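Local coordinates for thymidylate synthase ThyX (Streptomyces cacaoi subsp. asoensis, PDB 4P5A), which methylates UMP and dUMP as an FAD-dependent homolog of thymidylate synthase ThyX and works as a homotetramer, at the interface of chains A and B. Numbering follows the deposited sequence. Chains: chain A/B, Thymidylate synthase ThyX.

Contact 1: the interface of chains A and B. Residues chain A 91-93, 178-180; chain B 29, 32, 63-64, 67.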
# COMPACT_ATOMS: atom_id res chain seq x y z
N SER A 91 -0.03 6.61 -7.93
CA SER A 91 -0.96 7.68 -7.51
C SER A 91 -1.67 8.18 -8.78
O SER A 91 -1.03 8.31 -9.85
CB SER A 91 -0.12 8.81 -6.93
OG SER A 91 0.45 8.33 -5.68
N PHE A 92 -2.94 8.47 -8.67
CA PHE A 92 -3.70 8.92 -9.86
C PHE A 92 -4.57 10.15 -9.42
O PHE A 92 -5.07 10.26 -8.28
CB PHE A 92 -4.70 7.83 -10.27
CG PHE A 92 -4.01 6.53 -10.64
CD1 PHE A 92 -3.22 6.53 -11.79
CD2 PHE A 92 -4.17 5.41 -9.83
CE1 PHE A 92 -2.50 5.32 -12.20
CE2 PHE A 92 -3.50 4.19 -10.22
CZ PHE A 92 -2.72 4.17 -11.38
N ASN A 93 -4.86 11.00 -10.41
CA ASN A 93 -5.96 11.96 -10.18
C ASN A 93 -6.56 12.22 -11.55
O ASN A 93 -5.80 12.57 -12.47
CB ASN A 93 -5.48 13.29 -9.64
CG ASN A 93 -6.66 14.08 -9.09
OD1 ASN A 93 -6.98 15.19 -9.64
ND2 ASN A 93 -7.42 13.48 -8.18
N TYR A 178 -3.62 12.38 -14.35
CA TYR A 178 -2.24 12.32 -13.95
C TYR A 178 -2.01 10.98 -13.28
O TYR A 178 -2.80 10.50 -12.48
CB TYR A 178 -1.87 13.35 -12.88
CG TYR A 178 -1.46 14.74 -13.45
CD1 TYR A 178 -0.53 15.54 -12.80
CD2 TYR A 178 -2.01 15.16 -14.62
CE1 TYR A 178 -0.14 16.83 -13.36
CE2 TYR A 178 -1.62 16.41 -15.20
CZ TYR A 178 -0.72 17.21 -14.52
OH TYR A 178 -0.47 18.44 -15.15
N ALA A 179 -0.86 10.38 -13.63
CA ALA A 179 -0.48 9.08 -13.02
C ALA A 179 0.97 9.19 -12.64
O ALA A 179 1.85 9.47 -13.49
CB ALA A 179 -0.71 7.92 -14.06
N THR A 180 1.28 8.91 -11.38
CA THR A 180 2.68 9.08 -10.86
C THR A 180 3.14 7.70 -10.34
O THR A 180 2.38 7.04 -9.60
CB THR A 180 2.69 10.12 -9.76
OG1 THR A 180 2.42 11.43 -10.37
CG2 THR A 180 4.05 10.24 -9.04
N ALA B 29 -1.97 18.72 -10.61
CA ALA B 29 -2.56 17.41 -10.48
C ALA B 29 -4.04 17.51 -10.18
O ALA B 29 -4.85 16.79 -10.77
CB ALA B 29 -1.82 16.54 -9.37
N VAL B 32 -5.85 18.45 -13.26
CA VAL B 32 -5.28 17.64 -14.33
C VAL B 32 -4.73 18.54 -15.47
O VAL B 32 -5.24 18.47 -16.60
CB VAL B 32 -6.31 16.63 -14.80
CG1 VAL B 32 -5.69 15.66 -15.84
CG2 VAL B 32 -7.02 15.95 -13.55
N SER B 63 -5.53 12.96 -2.68
CA SER B 63 -4.84 12.33 -3.77
C SER B 63 -3.93 13.30 -4.65
O SER B 63 -2.77 12.98 -4.99
CB SER B 63 -5.90 11.70 -4.66
OG SER B 63 -5.20 11.11 -5.69
N PRO B 64 -4.32 14.57 -4.88
CA PRO B 64 -3.40 15.49 -5.61
C PRO B 64 -2.12 15.77 -4.90
O PRO B 64 -1.12 16.11 -5.56
CB PRO B 64 -4.22 16.84 -5.70
CG PRO B 64 -5.73 16.28 -5.76
CD PRO B 64 -5.69 15.11 -4.76
N HIS B 67 1.43 13.65 -5.94
CA HIS B 67 2.14 13.65 -7.20
C HIS B 67 3.40 14.47 -7.10
O HIS B 67 3.52 15.56 -7.73
CB HIS B 67 1.17 14.17 -8.30
CG HIS B 67 -0.00 13.27 -8.54
ND1 HIS B 67 0.01 12.30 -9.50
CD2 HIS B 67 -1.19 13.14 -7.89
CE1 HIS B 67 -1.14 11.63 -9.50
NE2 HIS B 67 -1.87 12.11 -8.48
O HOH W 1 -3.64 8.80 -5.77

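Contact 2: the interface of chains A and B. Residues chain A 18-20, 69; chain B 18-20, 69.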
# COMPACT_ATOMS: atom_id res chain seq x y z
N ASP A 18 6.48 15.63 -15.33
CA ASP A 18 7.52 15.97 -14.42
C ASP A 18 8.19 14.72 -13.94
O ASP A 18 7.63 13.66 -14.12
CB ASP A 18 7.03 16.71 -13.20
CG ASP A 18 8.22 17.62 -12.60
OD1 ASP A 18 9.37 17.62 -13.15
OD2 ASP A 18 8.01 18.31 -11.60
N SER A 19 9.38 14.85 -13.36
CA SER A 19 10.05 13.66 -12.85
C SER A 19 11.22 14.03 -11.99
O SER A 19 11.74 15.16 -12.08
CB SER A 19 10.57 12.80 -14.02
OG SER A 19 11.67 13.44 -14.77
N SER A 20 11.68 13.07 -11.21
CA SER A 20 12.92 13.23 -10.51
C SER A 20 13.45 11.84 -10.51
O SER A 20 13.13 11.04 -9.60
CB SER A 20 12.58 13.67 -9.07
OG SER A 20 13.83 13.89 -8.42
N SER A 69 10.62 9.56 -8.85
CA SER A 69 9.23 9.71 -9.26
C SER A 69 9.14 10.17 -10.71
O SER A 69 10.07 10.86 -11.23
CB SER A 69 8.30 10.68 -8.39
OG SER A 69 8.92 11.95 -8.47
N ASP B 18 17.06 14.92 -2.27
CA ASP B 18 16.56 15.21 -3.57
C ASP B 18 15.05 15.44 -3.42
O ASP B 18 14.46 15.00 -2.41
CB ASP B 18 16.72 14.05 -4.57
CG ASP B 18 16.81 14.60 -6.05
OD1 ASP B 18 16.75 15.86 -6.28
OD2 ASP B 18 16.97 13.79 -6.99
N SER B 19 14.48 16.14 -4.40
CA SER B 19 12.99 16.34 -4.36
C SER B 19 12.46 16.76 -5.73
O SER B 19 13.19 17.22 -6.60
CB SER B 19 12.57 17.33 -3.31
OG SER B 19 12.99 18.71 -3.63
N SER B 20 11.17 16.54 -5.93
CA SER B 20 10.44 17.13 -7.03
C SER B 20 9.09 17.48 -6.35
O SER B 20 8.20 16.64 -6.26
CB SER B 20 10.22 16.11 -8.12
OG SER B 20 9.47 16.71 -9.18
N SER B 69 7.63 14.13 -4.81
CA SER B 69 8.49 13.24 -4.05
C SER B 69 9.54 14.05 -3.28
O SER B 69 10.00 15.13 -3.77
CB SER B 69 9.17 12.19 -4.95
OG SER B 69 10.22 12.72 -5.78
O HOH W 2 15.18 15.97 -9.01
O HOH W 3 10.93 18.37 -10.68

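Contact 1: the interface of chains A and B
B:His67 lays its imidazole against the paired strands 91-94 and 174-181 of chain A, with CE1 directed at the backbone of A:Ser91 and A:Phe92. This is the tight part of the contact. ND1, on the flank of the B:His67 ring, meets the hydroxyl OG1 of A:Thr180 as the two side chains cross. They form a hydrogen bond of 2.7 Å; which of them donates is not decided. CG of B:His67 lies anti to its own carbonyl carbon, chi1 -65°, which turns the ring toward chain A and ND1 toward A:Thr180. CB of A:Ser91 sits over one ring face, offset toward the rim, 3.9 Å above the plane. CA of A:Phe92 meets the ring edge in plane, 3.7 Å from CE1 of B:His67. The methylene CB of A:Tyr178 also packs near CE1. The imidazole is thus held by its edge, one face and one ring nitrogen.

Alongside, the A:Tyr178 ring packs on B:Ala29 and B:Val32. Its CD1 comes within 3.6 Å of CA of B:Ala29. On the other ring edge, CD2 touches the methyl CG1 of B:Val32.

The side around B:Ser63 is more hydrated and less covered. Chain A hides 13 Å² of B:Ser63, against 79 Å² of the carbon-packed B:His67. OG of B:Ser63 lies anti to its backbone N, chi1 180°, and donates a hydrogen bond of 2.7 Å to the backbone O of A:Phe92. The donor is tilted 24° from the carbonyl plane. A water bonds to OG of B:Ser63 at 2.8 Å, and also to N and O of A:Phe92. As modelled, OD1 of A:Asn93 lies 2.9 Å from O of B:Ala29. Both are acceptors, so the amide is probably flipped; its NH2 there could donate to that carbonyl.

B:Ser63 belongs to a FAD-binding site. Chain A supplies strands 91-94 and 174-181. Chain B supplies helix 23-30, the loop at B:Val32, the 3-10 helix 63-66 and the loop at B:His67, leading into strand 69-77.

Contact 2: the interface of chains A and B
A:Ser20 and B:Ser20 touch through their methylene groups, CB to CB at 3.5 Å. This small apolar centre lies at the meeting of the two copies. Next to it, CB of A:Ser69 comes near CB of B:Ser69. The A:Ser69 and B:Ser69 hydroxyls face each other tip to tip and form a hydrogen bond, OG to OG at 3.1 Å. Its direction is not decided, so either copy may donate. Each Ser69 OG lies between its backbone N and carbonyl carbon, chi1 60° in A:Ser69, a rotation that turns the two hydroxyls toward each other.

Farther out, the contact becomes polar and watery. Each Ser20 hydroxyl lies anti to its backbone N, chi1 -177° in A:Ser20, and points toward Asp18 of the other chain. OG of B:Ser20 comes 3.2 Å from OD2 of A:Asp18. The twin approach, OG of A:Ser20 to OD2 of B:Asp18, is longer at 3.5 Å. OG of B:Ser20 bonds to a water at 2.7 Å. That water meets both carboxylate oxygens of A:Asp18, with OD1 of A:Asp18 3.0 Å away. On the twin side, OG of A:Ser20 bonds to a second water at 2.6 Å, which reaches OD1 of B:Asp18.

Inside chain A, N of A:Ser19 donates to OD1 of A:Asp18 at 2.8 Å, meeting the carboxylate from above, 46° out of its plane. This bond is likely to steady the group that holds the water. Its counterpart in chain B is weak. An alanine at A:Asp18 would probably leave the bridging water without its carboxylate mate, and B:Ser20 with a weaker link to chain A.

The site joins the ends of strands 13-20 and the starts of strands 69-77 across the two-fold axis, and so helps to pair two subunits of the homotetramer.

The centres of the C-alpha atoms of contact 1 and contact 2 are about 13 Å apart. They are linked through chain B: B:His67 of contact 1 is two residues before B:Ser69 of contact 2. One short stretch thus enters both patches. Contact 2 lies across the two-fold axis and pairs like residues. Contact 1 lies off it, and a twin with the chains exchanged repeats it. Their centres are about 17 Å and 23 Å from A:Arg193, the predicted active-site residue. Both belong to one two-fold interface of the homotetramer and are likely to serve subunit pairing. Contact 1 also includes B:Ser63, a flavin-binding residue.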